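Local structure of chromosome partition protein Smc (Pyrococcus furiosus, 3KTA) at residues L27-S32 against V104-D109; D58-E63 against G67-L72; L110-S115 against N132-I137; I123-V128 against Q167-G172. The protein probably serves chromosome condensation and partitioning, its terminal head domains joining into an ABC-type ATPase, of which this chain is the C-terminal piece. One frame throughout, in Å; residues are numbered along the deposited sequence.

Interaction 1. Residues L27-S32 against V104-D109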
loop_
_atom_site.group_PDB
_atom_site.type_symbol
_atom_site.label_atom_id
_atom_site.label_comp_id
_atom_site.label_asym_id
_atom_site.label_seq_id
_atom_site.Cartn_x
_atom_site.Cartn_y
_atom_site.Cartn_z
ATOM N N LEU B 27 6.366 16.073 9.410
ATOM C CA LEU B 27 7.289 14.950 9.260
ATOM C C LEU B 27 8.753 15.391 9.333
ATOM O O LEU B 27 9.610 14.642 9.793
ATOM C CB LEU B 27 7.033 14.214 7.942
ATOM C CG LEU B 27 5.685 13.491 7.840
ATOM C CD1 LEU B 27 5.559 12.820 6.465
ATOM C CD2 LEU B 27 5.531 12.466 8.966
ATOM N N SER B 28 9.030 16.599 8.855
ATOM C CA SER B 28 10.377 17.182 8.919
ATOM C C SER B 28 10.372 18.512 9.670
ATOM O O SER B 28 10.344 19.577 9.059
ATOM C CB SER B 28 10.939 17.396 7.514
ATOM O OG SER B 28 11.151 16.158 6.871
ATOM N N PRO B 29 10.398 18.454 11.007
ATOM C CA PRO B 29 10.349 19.689 11.798
ATOM C C PRO B 29 11.413 20.687 11.344
ATOM O O PRO B 29 12.564 20.302 11.115
ATOM C CB PRO B 29 10.613 19.198 13.225
ATOM C CG PRO B 29 10.092 17.783 13.224
ATOM C CD PRO B 29 10.429 17.247 11.849
ATOM N N GLY B 30 11.017 21.948 11.181
ATOM C CA GLY B 30 11.930 22.975 10.714
ATOM C C GLY B 30 12.025 23.079 9.200
ATOM O O GLY B 30 12.654 23.998 8.672
ATOM N N GLY B 31 11.410 22.137 8.496
ATOM C CA GLY B 31 11.429 22.154 7.045
ATOM C C GLY B 31 10.078 22.561 6.477
ATOM O O GLY B 31 9.100 22.703 7.205
ATOM N N SER B 32 10.035 22.772 5.168
ATOM C CA SER B 32 8.791 23.147 4.503
ATOM C C SER B 32 8.788 22.656 3.066
ATOM O O SER B 32 9.839 22.383 2.488
ATOM C CB SER B 32 8.600 24.670 4.539
ATOM O OG SER B 32 9.547 25.328 3.708
ATOM N N VAL B 104 10.813 7.739 11.347
ATOM C CA VAL B 104 9.851 6.630 11.329
ATOM C C VAL B 104 8.735 6.840 12.366
ATOM O O VAL B 104 7.564 6.612 12.070
ATOM C CB VAL B 104 10.536 5.259 11.542
ATOM C CG1 VAL B 104 9.500 4.153 11.651
ATOM C CG2 VAL B 104 11.504 4.964 10.395
ATOM N N LYS B 105 9.081 7.298 13.572
ATOM C CA LYS B 105 8.049 7.553 14.577
ATOM C C LYS B 105 7.021 8.571 14.089
ATOM O O LYS B 105 5.820 8.406 14.328
ATOM C CB LYS B 105 8.670 8.028 15.904
ATOM C CG LYS B 105 7.674 8.263 17.058
ATOM C CD LYS B 105 6.805 7.032 17.310
ATOM C CE LYS B 105 6.077 7.100 18.665
ATOM N NZ LYS B 105 5.354 8.369 18.898
ATOM N N ARG B 106 7.486 9.621 13.418
ATOM C CA ARG B 106 6.567 10.652 12.948
ATOM C C ARG B 106 5.655 10.072 11.872
ATOM O O ARG B 106 4.462 10.384 11.824
ATOM C CB ARG B 106 7.307 11.900 12.467
ATOM C CG ARG B 106 7.909 12.669 13.656
ATOM C CD ARG B 106 8.450 14.025 13.255
ATOM N NE ARG B 106 9.714 13.914 12.555
ATOM C CZ ARG B 106 10.906 13.973 13.142
ATOM N NH1 ARG B 106 11.000 14.133 14.463
ATOM N NH2 ARG B 106 12.000 13.862 12.405
ATOM N N VAL B 107 6.219 9.212 11.032
ATOM C CA VAL B 107 5.389 8.530 10.028
ATOM C C VAL B 107 4.354 7.614 10.695
ATOM O O VAL B 107 3.169 7.611 10.319
ATOM C CB VAL B 107 6.254 7.772 9.009
ATOM C CG1 VAL B 107 5.390 6.885 8.091
ATOM C CG2 VAL B 107 7.029 8.769 8.191
ATOM N N ALA B 108 4.793 6.848 11.694
ATOM C CA ALA B 108 3.910 5.957 12.424
ATOM C C ALA B 108 2.778 6.723 13.124
ATOM O O ALA B 108 1.627 6.274 13.145
ATOM C CB ALA B 108 4.712 5.135 13.436
ATOM N N ASP B 109 3.097 7.890 13.682
ATOM C CA ASP B 109 2.072 8.720 14.307
ATOM C C ASP B 109 1.040 9.196 13.277
ATOM O O ASP B 109 -0.149 9.257 13.573
ATOM C CB ASP B 109 2.689 9.936 14.996
ATOM C CG ASP B 109 3.428 9.583 16.275
ATOM O OD1 ASP B 109 3.397 8.411 16.705
ATOM O OD2 ASP B 109 4.043 10.505 16.847
#
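Leu27 and Pro29 meet Arg106 where helix 4-27, the first of this C-terminal ABC-ATPase head piece, ends against helix 101-114. The polar part is one bond: Arg106 NE gives its hydrogen to Leu27 O at 2.9 Å, the N-H...O angle 146° and the donor well above the carbonyl plane. The Arg106 chain bends at chi3 (-76°), bringing NE to that oxygen. Arginine suits this place because its NH2 can meanwhile bond Asn103 of its own helix, fixing the turn of the guanidinium. Over one face of that group, toward its rim, lies Pro29 CD, 3.5 Å from Arg106 NE. Pro29 is the second residue of a type II turn from Ser28 to Gly31, closed by Gly31 N to Ser28 O, and Gly30 takes the positive phi of the third position. The apolar part is buried: Leu27 CD2 approaches Arg106 CB at 4.0 Å. Val107, which packs on Leu72 and Leu75 of helix 67-84, meets the same methyl, Leu27 CD2 lying 4.1 Å from Val107 CG2.

Interaction 2. Residues D58-E63 against G67-L72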
loop_
_atom_site.group_PDB
_atom_site.type_symbol
_atom_site.label_atom_id
_atom_site.label_comp_id
_atom_site.label_asym_id
_atom_site.label_seq_id
_atom_site.Cartn_x
_atom_site.Cartn_y
_atom_site.Cartn_z
ATOM N N ASP B 58 16.202 27.431 1.669
ATOM C CA ASP B 58 16.941 26.806 0.570
ATOM C C ASP B 58 16.268 25.533 0.077
ATOM O O ASP B 58 16.168 24.535 0.803
ATOM C CB ASP B 58 18.394 26.521 0.951
ATOM C CG ASP B 58 19.188 27.788 1.190
ATOM O OD1 ASP B 58 18.823 28.834 0.608
ATOM O OD2 ASP B 58 20.172 27.739 1.959
ATOM N N VAL B 59 15.800 25.587 -1.163
ATOM C CA VAL B 59 15.210 24.440 -1.817
ATOM C C VAL B 59 16.293 23.409 -2.101
ATOM O O VAL B 59 17.425 23.761 -2.432
ATOM C CB VAL B 59 14.552 24.849 -3.143
ATOM C CG1 VAL B 59 14.089 23.624 -3.919
ATOM C CG2 VAL B 59 13.402 25.815 -2.886
ATOM N N LYS B 60 15.941 22.136 -1.943
ATOM C CA LYS B 60 16.813 21.040 -2.332
ATOM C C LYS B 60 16.153 20.300 -3.486
ATOM O O LYS B 60 15.089 19.708 -3.315
ATOM C CB LYS B 60 17.027 20.089 -1.157
ATOM C CG LYS B 60 18.123 19.050 -1.384
ATOM C CD LYS B 60 18.470 18.351 -0.081
ATOM C CE LYS B 60 19.710 17.482 -0.214
ATOM N NZ LYS B 60 20.109 16.888 1.099
ATOM N N ARG B 61 16.765 20.343 -4.667
ATOM C CA ARG B 61 16.211 19.628 -5.811
ATOM C C ARG B 61 16.072 18.132 -5.498
ATOM O O ARG B 61 16.874 17.568 -4.745
ATOM C CB ARG B 61 17.059 19.845 -7.066
ATOM C CG ARG B 61 17.128 21.296 -7.525
ATOM C CD ARG B 61 17.458 21.390 -9.012
ATOM N N ILE B 62 15.044 17.509 -6.061
ATOM C CA ILE B 62 14.744 16.103 -5.801
ATOM C C ILE B 62 15.951 15.207 -6.056
ATOM O O ILE B 62 16.255 14.322 -5.255
ATOM C CB ILE B 62 13.571 15.615 -6.674
ATOM C CG1 ILE B 62 12.287 16.364 -6.314
ATOM C CG2 ILE B 62 13.365 14.117 -6.515
ATOM C CD1 ILE B 62 11.834 16.148 -4.894
ATOM N N GLU B 63 16.639 15.447 -7.171
ATOM C CA GLU B 63 17.804 14.650 -7.559
ATOM C C GLU B 63 18.929 14.705 -6.524
ATOM O O GLU B 63 19.756 13.791 -6.436
ATOM C CB GLU B 63 18.332 15.106 -8.929
ATOM C CG GLU B 63 17.320 15.033 -10.056
ATOM C CD GLU B 63 16.498 16.299 -10.204
ATOM O OE1 GLU B 63 16.721 17.258 -9.438
ATOM O OE2 GLU B 63 15.625 16.335 -11.098
ATOM N N GLY B 67 17.918 9.332 0.235
ATOM C CA GLY B 67 16.851 8.353 0.178
ATOM C C GLY B 67 15.768 8.697 1.180
ATOM O O GLY B 67 14.575 8.616 0.874
ATOM N N GLY B 68 16.189 9.078 2.380
ATOM C CA GLY B 68 15.260 9.448 3.435
ATOM C C GLY B 68 14.436 10.672 3.074
ATOM O O GLY B 68 13.227 10.710 3.295
ATOM N N GLU B 69 15.094 11.683 2.524
ATOM C CA GLU B 69 14.397 12.892 2.100
ATOM C C GLU B 69 13.355 12.587 1.021
ATOM O O GLU B 69 12.228 13.098 1.071
ATOM C CB GLU B 69 15.405 13.945 1.620
ATOM C CG GLU B 69 16.186 14.552 2.776
ATOM C CD GLU B 69 17.333 15.434 2.335
ATOM O OE1 GLU B 69 17.822 15.267 1.198
ATOM O OE2 GLU B 69 17.742 16.297 3.140
ATOM N N LYS B 70 13.722 11.754 0.051
ATOM C CA LYS B 70 12.777 11.351 -0.992
ATOM C C LYS B 70 11.554 10.635 -0.416
ATOM O O LYS B 70 10.403 10.910 -0.833
ATOM C CB LYS B 70 13.459 10.453 -2.028
ATOM C CG LYS B 70 14.471 11.173 -2.900
ATOM C CD LYS B 70 15.247 10.157 -3.729
ATOM C CE LYS B 70 16.384 10.798 -4.507
ATOM N NZ LYS B 70 15.819 11.651 -5.571
ATOM N N ALA B 71 11.795 9.736 0.542
ATOM C CA ALA B 71 10.721 8.949 1.154
ATOM C C ALA B 71 9.776 9.857 1.906
ATOM O O ALA B 71 8.566 9.739 1.774
ATOM C CB ALA B 71 11.285 7.889 2.092
ATOM N N LEU B 72 10.330 10.780 2.681
ATOM C CA LEU B 72 9.488 11.696 3.449
ATOM C C LEU B 72 8.657 12.599 2.556
ATOM O O LEU B 72 7.502 12.881 2.847
ATOM C CB LEU B 72 10.317 12.541 4.403
ATOM C CG LEU B 72 10.845 11.771 5.605
ATOM C CD1 LEU B 72 11.682 12.680 6.500
ATOM C CD2 LEU B 72 9.701 11.126 6.392
#
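Lys70, Glu69 and Lys60 carry this contact, in which the loop before helix 67-84 is tied back to the helix's first turn. That turn belongs to the Ser-Gly-Gly-Glu-Lys sequence of the ABC signature motif. Glu69 and Lys60 make a salt bridge, their extended side chains crossing at about a right angle. Lys60 NZ lies 2.8 Å from Glu69 OE1, on the syn lone pair. A weaker bond of 3.2 Å joins Lys60 NZ to Glu69 OE2. The carboxylate's OE1 also accepts the backbone N-H of Ser66, so the group links the loop to the residue just before the helix. With an alanine here in place of Lys60, Glu69 would probably be left without its mate across the contact, and its carboxylate would be freer to turn about the Ser66 bond. Lys70 leaves its helix at an angle to Ile62, and the bend at its last torsion (chi4 -69°) swings the amine onto a backbone oxygen. A long flexible chain suits that reach. Lys70 and Ile62 also pack on Thr149 and Ile152 of the neighbouring chain. Lys70 NZ sits 2.7 Å from Ile62 O, above the carbonyl plane, with Ile62 CG2 3.6 Å from the same nitrogen.

Interaction 3. Residues L110-S115 against N132-I137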
loop_
_atom_site.group_PDB
_atom_site.type_symbol
_atom_site.label_atom_id
_atom_site.label_comp_id
_atom_site.label_asym_id
_atom_site.label_seq_id
_atom_site.Cartn_x
_atom_site.Cartn_y
_atom_site.Cartn_z
ATOM N N LEU B 110 1.507 9.531 12.078
ATOM C CA LEU B 110 0.615 9.976 11.005
ATOM C C LEU B 110 -0.266 8.807 10.532
ATOM O O LEU B 110 -1.451 8.984 10.245
ATOM C CB LEU B 110 1.447 10.533 9.845
ATOM C CG LEU B 110 0.735 10.987 8.571
ATOM C CD1 LEU B 110 -0.310 12.035 8.887
ATOM C CD2 LEU B 110 1.786 11.518 7.605
ATOM N N ILE B 111 0.307 7.610 10.451
ATOM C CA ILE B 111 -0.490 6.418 10.148
ATOM C C ILE B 111 -1.574 6.181 11.202
ATOM O O ILE B 111 -2.739 5.975 10.855
ATOM C CB ILE B 111 0.390 5.155 9.966
ATOM C CG1 ILE B 111 1.137 5.209 8.628
ATOM C CG2 ILE B 111 -0.460 3.873 10.048
ATOM C CD1 ILE B 111 2.383 4.291 8.565
ATOM N N LYS B 112 -1.203 6.255 12.483
ATOM C CA LYS B 112 -2.164 6.054 13.566
ATOM C C LYS B 112 -3.339 7.034 13.462
ATOM O O LYS B 112 -4.504 6.630 13.534
ATOM C CB LYS B 112 -1.475 6.206 14.925
ATOM C CG LYS B 112 -2.354 5.820 16.105
ATOM C CD LYS B 112 -2.476 4.318 16.187
ATOM C CE LYS B 112 -3.037 3.889 17.523
ATOM N NZ LYS B 112 -3.356 2.454 17.510
ATOM N N GLU B 113 -3.043 8.314 13.267
ATOM C CA GLU B 113 -4.095 9.324 13.122
ATOM C C GLU B 113 -4.955 9.054 11.886
ATOM O O GLU B 113 -6.200 9.102 11.939
ATOM C CB GLU B 113 -3.494 10.721 13.051
ATOM C CG GLU B 113 -4.530 11.827 12.868
ATOM C CD GLU B 113 -5.451 11.985 14.059
ATOM O OE1 GLU B 113 -5.114 11.489 15.154
ATOM O OE2 GLU B 113 -6.517 12.626 13.903
ATOM N N SER B 114 -4.292 8.739 10.780
ATOM C CA SER B 114 -5.002 8.511 9.516
ATOM C C SER B 114 -5.855 7.254 9.560
ATOM O O SER B 114 -6.818 7.135 8.797
ATOM C CB SER B 114 -4.013 8.417 8.346
ATOM O OG SER B 114 -3.294 9.628 8.220
ATOM N N SER B 115 -5.499 6.311 10.431
ATOM C CA SER B 115 -6.219 5.038 10.506
ATOM C C SER B 115 -7.628 5.191 11.069
ATOM O O SER B 115 -8.405 4.248 11.060
ATOM C CB SER B 115 -5.423 4.001 11.310
ATOM O OG SER B 115 -5.415 4.350 12.680
ATOM N N ASN B 132 2.597 0.857 18.027
ATOM C CA ASN B 132 1.215 1.234 18.279
ATOM C C ASN B 132 0.216 0.700 17.261
ATOM O O ASN B 132 -0.882 1.234 17.141
ATOM C CB ASN B 132 1.089 2.757 18.360
ATOM C CG ASN B 132 1.833 3.334 19.540
ATOM O OD1 ASN B 132 1.764 2.800 20.648
ATOM N ND2 ASN B 132 2.551 4.428 19.312
ATOM N N ALA B 133 0.589 -0.352 16.539
ATOM C CA ALA B 133 -0.352 -0.996 15.623
ATOM C C ALA B 133 -1.534 -1.562 16.409
ATOM O O ALA B 133 -1.390 -1.938 17.577
ATOM C CB ALA B 133 0.346 -2.102 14.860
ATOM N N ASP B 134 -2.710 -1.618 15.784
ATOM C CA ASP B 134 -3.873 -2.199 16.449
ATOM C C ASP B 134 -3.763 -3.715 16.533
ATOM O O ASP B 134 -4.203 -4.324 17.509
ATOM C CB ASP B 134 -5.159 -1.827 15.711
ATOM C CG ASP B 134 -5.408 -0.338 15.694
ATOM O OD1 ASP B 134 -5.473 0.260 16.784
ATOM O OD2 ASP B 134 -5.546 0.238 14.594
ATOM N N LYS B 135 -3.210 -4.316 15.483
ATOM C CA LYS B 135 -2.965 -5.749 15.413
ATOM C C LYS B 135 -1.602 -6.015 14.778
ATOM O O LYS B 135 -1.131 -5.235 13.948
ATOM C CB LYS B 135 -4.049 -6.445 14.579
ATOM C CG LYS B 135 -5.431 -6.376 15.203
ATOM C CD LYS B 135 -5.510 -7.342 16.396
ATOM C CE LYS B 135 -6.880 -7.305 17.058
ATOM N NZ LYS B 135 -6.979 -8.327 18.138
ATOM N N ILE B 136 -0.992 -7.137 15.150
ATOM C CA ILE B 136 0.296 -7.531 14.601
ATOM C C ILE B 136 0.200 -8.949 14.051
ATOM O O ILE B 136 -0.283 -9.868 14.727
ATOM C CB ILE B 136 1.414 -7.500 15.683
ATOM C CG1 ILE B 136 1.433 -6.140 16.384
ATOM C CG2 ILE B 136 2.751 -7.840 15.063
ATOM C CD1 ILE B 136 2.135 -6.157 17.753
ATOM N N ILE B 137 0.634 -9.113 12.809
ATOM C CA ILE B 137 0.695 -10.413 12.162
ATOM C C ILE B 137 2.153 -10.824 12.075
ATOM O O ILE B 137 2.988 -10.041 11.626
ATOM C CB ILE B 137 0.132 -10.336 10.723
ATOM C CG1 ILE B 137 -1.362 -10.048 10.734
ATOM C CG2 ILE B 137 0.412 -11.615 9.940
ATOM C CD1 ILE B 137 -1.891 -9.791 9.359
HETATM O O HOH W 1 -6.927 2.678 14.343
#
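Lys112 sends its side chain out with CG opposite the backbone N (chi1 -172°) and a single kink at chi2 (75°), which carries the amine from helix 101-114 across to the Asn132-Asp134 loop. There Lys112 NZ meets Asn132 O at 2.8 Å, nearly along the C=O axis. A weak, longer bond of 3.1 Å from Lys112 NZ to Asp134 OD1 adds a salt bridge. The other carboxylate oxygen, OD2, accepts a hydrogen from a water that also donates to Ser115 OG, and another from Phe28 N of the neighbouring chain. Ser115 turns its hydroxyl back to the helix, OG bonding Lys112 O at 2.6 Å. A methionine in place of Lys112 is likely to leave Asn132 O without this donor and the Asp134 carboxylate without its positive partner. The bonds tie the end of the helix to the start of strand 135-142, whose residues 135-137 pair in parallel with a strand of the neighbouring chain, in keeping with an ABC ATPase head assembled from N- and C-terminal pieces.

Interaction 4. Residues I123-V128 against Q167-G172. With AP5 (bis(adenosine)-5'-pentaphosphate), chain E.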
loop_
_atom_site.group_PDB
_atom_site.type_symbol
_atom_site.label_atom_id
_atom_site.label_comp_id
_atom_site.label_asym_id
_atom_site.label_seq_id
_atom_site.Cartn_x
_atom_site.Cartn_y
_atom_site.Cartn_z
ATOM N N ILE B 123 4.003 -3.566 6.214
ATOM C CA ILE B 123 5.068 -4.525 6.464
ATOM C C ILE B 123 6.300 -3.772 6.925
ATOM O O ILE B 123 6.690 -2.792 6.291
ATOM C CB ILE B 123 5.426 -5.279 5.191
ATOM C CG1 ILE B 123 4.228 -6.109 4.707
ATOM C CG2 ILE B 123 6.651 -6.168 5.452
ATOM C CD1 ILE B 123 4.331 -6.573 3.253
ATOM N N THR B 124 6.900 -4.203 8.033
ATOM C CA THR B 124 8.000 -3.428 8.631
ATOM C C THR B 124 8.910 -4.279 9.510
ATOM O O THR B 124 8.473 -5.277 10.090
ATOM C CB THR B 124 7.453 -2.245 9.460
ATOM O OG1 THR B 124 8.544 -1.473 9.992
ATOM C CG2 THR B 124 6.581 -2.741 10.612
ATOM N N LEU B 125 10.185 -3.881 9.574
ATOM C CA LEU B 125 11.161 -4.502 10.466
ATOM C C LEU B 125 11.482 -3.545 11.617
ATOM O O LEU B 125 12.352 -3.835 12.453
ATOM C CB LEU B 125 12.455 -4.819 9.704
ATOM C CG LEU B 125 12.364 -5.839 8.571
ATOM C CD1 LEU B 125 13.755 -6.192 8.077
ATOM C CD2 LEU B 125 11.605 -7.072 9.031
ATOM N N ARG B 126 10.771 -2.419 11.675
ATOM C CA ARG B 126 11.106 -1.349 12.622
ATOM C C ARG B 126 10.175 -1.299 13.832
ATOM O O ARG B 126 8.956 -1.037 13.713
ATOM C CB ARG B 126 11.099 0.017 11.930
ATOM C CG ARG B 126 11.984 0.082 10.693
ATOM C CD ARG B 126 13.482 0.050 11.069
ATOM N NE ARG B 126 13.870 1.292 11.720
ATOM C CZ ARG B 126 14.181 2.416 11.073
ATOM N NH1 ARG B 126 14.163 2.455 9.747
ATOM N NH2 ARG B 126 14.504 3.508 11.759
ATOM N N ASP B 127 10.755 -1.510 15.014
ATOM C CA ASP B 127 9.995 -1.402 16.248
ATOM C C ASP B 127 9.206 -0.102 16.392
ATOM O O ASP B 127 8.054 -0.132 16.819
ATOM C CB ASP B 127 10.885 -1.657 17.480
ATOM C CG ASP B 127 12.169 -0.823 17.488
ATOM O OD1 ASP B 127 12.259 0.232 16.828
ATOM O OD2 ASP B 127 13.111 -1.236 18.195
ATOM N N VAL B 128 9.807 1.038 16.034
ATOM C CA VAL B 128 9.138 2.319 16.215
ATOM C C VAL B 128 7.988 2.503 15.226
ATOM O O VAL B 128 7.136 3.360 15.435
ATOM C CB VAL B 128 10.116 3.513 16.141
ATOM C CG1 VAL B 128 11.101 3.432 17.277
ATOM C CG2 VAL B 128 10.864 3.511 14.841
ATOM N N GLN B 167 23.475 -8.910 10.174
ATOM C CA GLN B 167 24.059 -7.923 9.283
ATOM C C GLN B 167 23.158 -7.719 8.062
ATOM O O GLN B 167 22.719 -8.689 7.450
ATOM C CB GLN B 167 25.446 -8.408 8.851
ATOM C CG GLN B 167 26.337 -7.337 8.254
ATOM C CD GLN B 167 26.888 -6.380 9.298
ATOM O OE1 GLN B 167 27.402 -6.803 10.332
ATOM N NE2 GLN B 167 26.794 -5.089 9.023
ATOM N N GLY B 168 22.867 -6.468 7.727
ATOM C CA GLY B 168 22.156 -6.166 6.491
ATOM C C GLY B 168 20.653 -6.392 6.514
ATOM O O GLY B 168 20.014 -6.491 5.459
ATOM N N TRP B 169 20.072 -6.459 7.710
ATOM C CA TRP B 169 18.633 -6.685 7.833
ATOM C C TRP B 169 17.791 -5.720 6.982
ATOM O O TRP B 169 16.734 -6.100 6.469
ATOM C CB TRP B 169 18.199 -6.623 9.311
ATOM C CG TRP B 169 18.510 -5.308 9.949
ATOM C CD1 TRP B 169 19.626 -4.993 10.679
ATOM C CD2 TRP B 169 17.718 -4.114 9.898
ATOM N NE1 TRP B 169 19.573 -3.685 11.082
ATOM C CE2 TRP B 169 18.410 -3.123 10.625
ATOM C CE3 TRP B 169 16.485 -3.791 9.323
ATOM C CZ2 TRP B 169 17.915 -1.831 10.780
ATOM C CZ3 TRP B 169 15.997 -2.504 9.472
ATOM C CH2 TRP B 169 16.708 -1.541 10.201
ATOM N N GLU B 170 18.257 -4.483 6.822
ATOM C CA GLU B 170 17.460 -3.442 6.163
ATOM C C GLU B 170 17.246 -3.698 4.678
ATOM O O GLU B 170 18.101 -4.267 4.000
ATOM C CB GLU B 170 18.082 -2.056 6.378
ATOM C CG GLU B 170 17.196 -0.905 5.915
ATOM C CD GLU B 170 17.714 0.452 6.359
ATOM O OE1 GLU B 170 18.950 0.627 6.423
ATOM O OE2 GLU B 170 16.889 1.351 6.635
ATOM N N HIS B 171 16.086 -3.284 4.186
ATOM C CA HIS B 171 15.784 -3.352 2.763
ATOM C C HIS B 171 16.887 -2.693 1.933
ATOM O O HIS B 171 17.434 -1.652 2.313
ATOM C CB HIS B 171 14.460 -2.638 2.473
ATOM C CG HIS B 171 14.205 -2.433 1.013
ATOM N ND1 HIS B 171 14.559 -1.279 0.345
ATOM C CD2 HIS B 171 13.673 -3.258 0.082
ATOM C CE1 HIS B 171 14.244 -1.401 -0.935
ATOM N NE2 HIS B 171 13.708 -2.593 -1.120
ATOM N N GLY B 172 17.214 -3.310 0.805
ATOM C CA GLY B 172 18.155 -2.725 -0.130
ATOM C C GLY B 172 19.568 -3.264 -0.015
ATOM O O GLY B 172 20.439 -2.896 -0.809
HETATM P PA AP5 E . 15.662 -11.055 -1.765
HETATM O O1A AP5 E . 16.742 -11.887 -1.103
HETATM O O2A AP5 E . 15.251 -11.611 -3.103
HETATM O O3A AP5 E . 14.315 -10.971 -0.866
HETATM P PB AP5 E . 14.325 -10.840 0.717
HETATM O O1B AP5 E . 15.462 -9.942 1.161
HETATM O O2B AP5 E . 14.271 -12.177 1.404
HETATM O O3B AP5 E . 12.897 -10.090 0.721
HETATM P PG AP5 E . 12.146 -9.781 2.060
HETATM O O1G AP5 E . 13.148 -9.709 3.197
HETATM O O2G AP5 E . 11.422 -8.492 1.830
HETATM O O3G AP5 E . 11.274 -11.084 2.256
HETATM P PD AP5 E . 9.704 -11.232 2.439
HETATM O O1D AP5 E . 9.393 -11.576 3.863
HETATM O O2D AP5 E . 8.929 -10.067 1.875
HETATM O O3D AP5 E . 9.499 -12.569 1.557
HETATM P PE AP5 E . 8.634 -12.693 0.196
HETATM O O1E AP5 E . 7.191 -12.422 0.554
HETATM O O2E AP5 E . 9.233 -11.874 -0.890
HETATM O O5F AP5 E . 16.100 -9.508 -1.855
HETATM C C5F AP5 E . 16.918 -8.970 -2.878
HETATM C C4F AP5 E . 17.166 -7.474 -2.674
HETATM O O4F AP5 E . 15.996 -6.757 -3.028
HETATM C C3F AP5 E . 17.458 -7.100 -1.228
HETATM O O3F AP5 E . 18.155 -5.871 -1.196
HETATM C C2F AP5 E . 16.074 -6.856 -0.669
HETATM O O2F AP5 E . 16.096 -5.943 0.408
HETATM C C1F AP5 E . 15.323 -6.292 -1.867
HETATM N N9A AP5 E . 13.949 -6.807 -1.962
HETATM C C8A AP5 E . 13.424 -7.900 -1.328
HETATM N N7A AP5 E . 12.138 -8.042 -1.718
HETATM C C5A AP5 E . 11.835 -7.052 -2.587
HETATM C C6A AP5 E . 10.670 -6.726 -3.268
HETATM N N6A AP5 E . 9.532 -7.376 -3.011
HETATM N N1A AP5 E . 10.671 -5.633 -4.099
HETATM C C2A AP5 E . 11.813 -4.870 -4.262
HETATM N N3A AP5 E . 12.969 -5.192 -3.583
HETATM C C4A AP5 E . 12.973 -6.266 -2.752
HETATM O O5J AP5 E . 8.792 -14.279 -0.022
HETATM C C5J AP5 E . 9.926 -14.811 -0.682
HETATM C C4J AP5 E . 9.804 -16.322 -0.613
HETATM O O4J AP5 E . 8.633 -16.719 -1.323
HETATM C C3J AP5 E . 10.995 -17.005 -1.294
HETATM O O3J AP5 E . 11.464 -18.038 -0.461
HETATM C C2J AP5 E . 10.366 -17.581 -2.539
HETATM O O2J AP5 E . 11.059 -18.716 -3.032
HETATM C C1J AP5 E . 8.950 -17.875 -2.066
HETATM N N9B AP5 E . 8.071 -18.087 -3.223
HETATM C C8B AP5 E . 7.686 -17.208 -4.198
HETATM N N7B AP5 E . 6.885 -17.861 -5.072
HETATM C C5B AP5 E . 6.770 -19.146 -4.655
HETATM C C6B AP5 E . 6.095 -20.251 -5.157
HETATM N N6B AP5 E . 5.480 -20.183 -6.333
HETATM N N1B AP5 E . 6.185 -21.439 -4.482
HETATM C C2B AP5 E . 6.928 -21.571 -3.328
HETATM N N3B AP5 E . 7.596 -20.470 -2.836
HETATM C C4B AP5 E . 7.513 -19.295 -3.498
HETATM O O HOH W 2 14.275 0.248 7.924
#
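The indole of Trp169 meets Leu125 at its edge, where Leu125 CD1 lies 3.8 Å from Trp169 CE3, while CB of Glu170 lies over one face toward its rim. Arg126 crosses the ring's far end at about a right angle, its CD 3.7 Å from Trp169 CH2 and its guanidinium plane turned 67° from the indole. With CG between the backbone N and the carbonyl carbon (chi1 59°), the broad, flat tryptophan can touch both residues at once. Leu125 CD1 also rests 3.4 Å from Trp169 O. Arg126 is held by a salt bridge to Asp101 and a bond to Leu99 O. It reaches Glu170 through a water that accepts from Arg126 NH1 and donates to Glu170 OE2, an oxygen also bonded by His98 N. The Thr124-Arg126 loop follows strand 119-123, beside strand 89-93, where ABC ATPases usually carry their switch region. Thr124 OG1 accepts from Arg126 N in an ST turn ahead of helix 127-130, and also bonds Asp96. Farther along, His171 lies beside one adenosine of bis(adenosine)-5'-pentaphosphate, while Gly36, Lys39 and Ser40 of the neighbouring chain bond it through backbone nitrogens. Gly172 N donates to ribose O2F at 2.9 Å, almost straight at 173°.

Interactions 1 and 3 share helix 101-114, one near its middle and the other at its end, and touch where Leu27 packs on Leu110. Interaction 2 lies inside the chain loop closed by interaction 1; Leu72 of the signature helix packs on Ser28 and Val107. Interactions 2 and 3 are surface contacts built on lysine amines that meet carboxylates and backbone oxygens, on opposite sides of the chain's centre, about 26 Å apart between centres. Interactions 1 and 4 are partly buried and mix apolar packing with an arginine; they meet through Val104, which touches Val128 and Arg126. Interaction 4 alone includes residues of the ligand pocket, and its segments alternate along the chain with those of interaction 3.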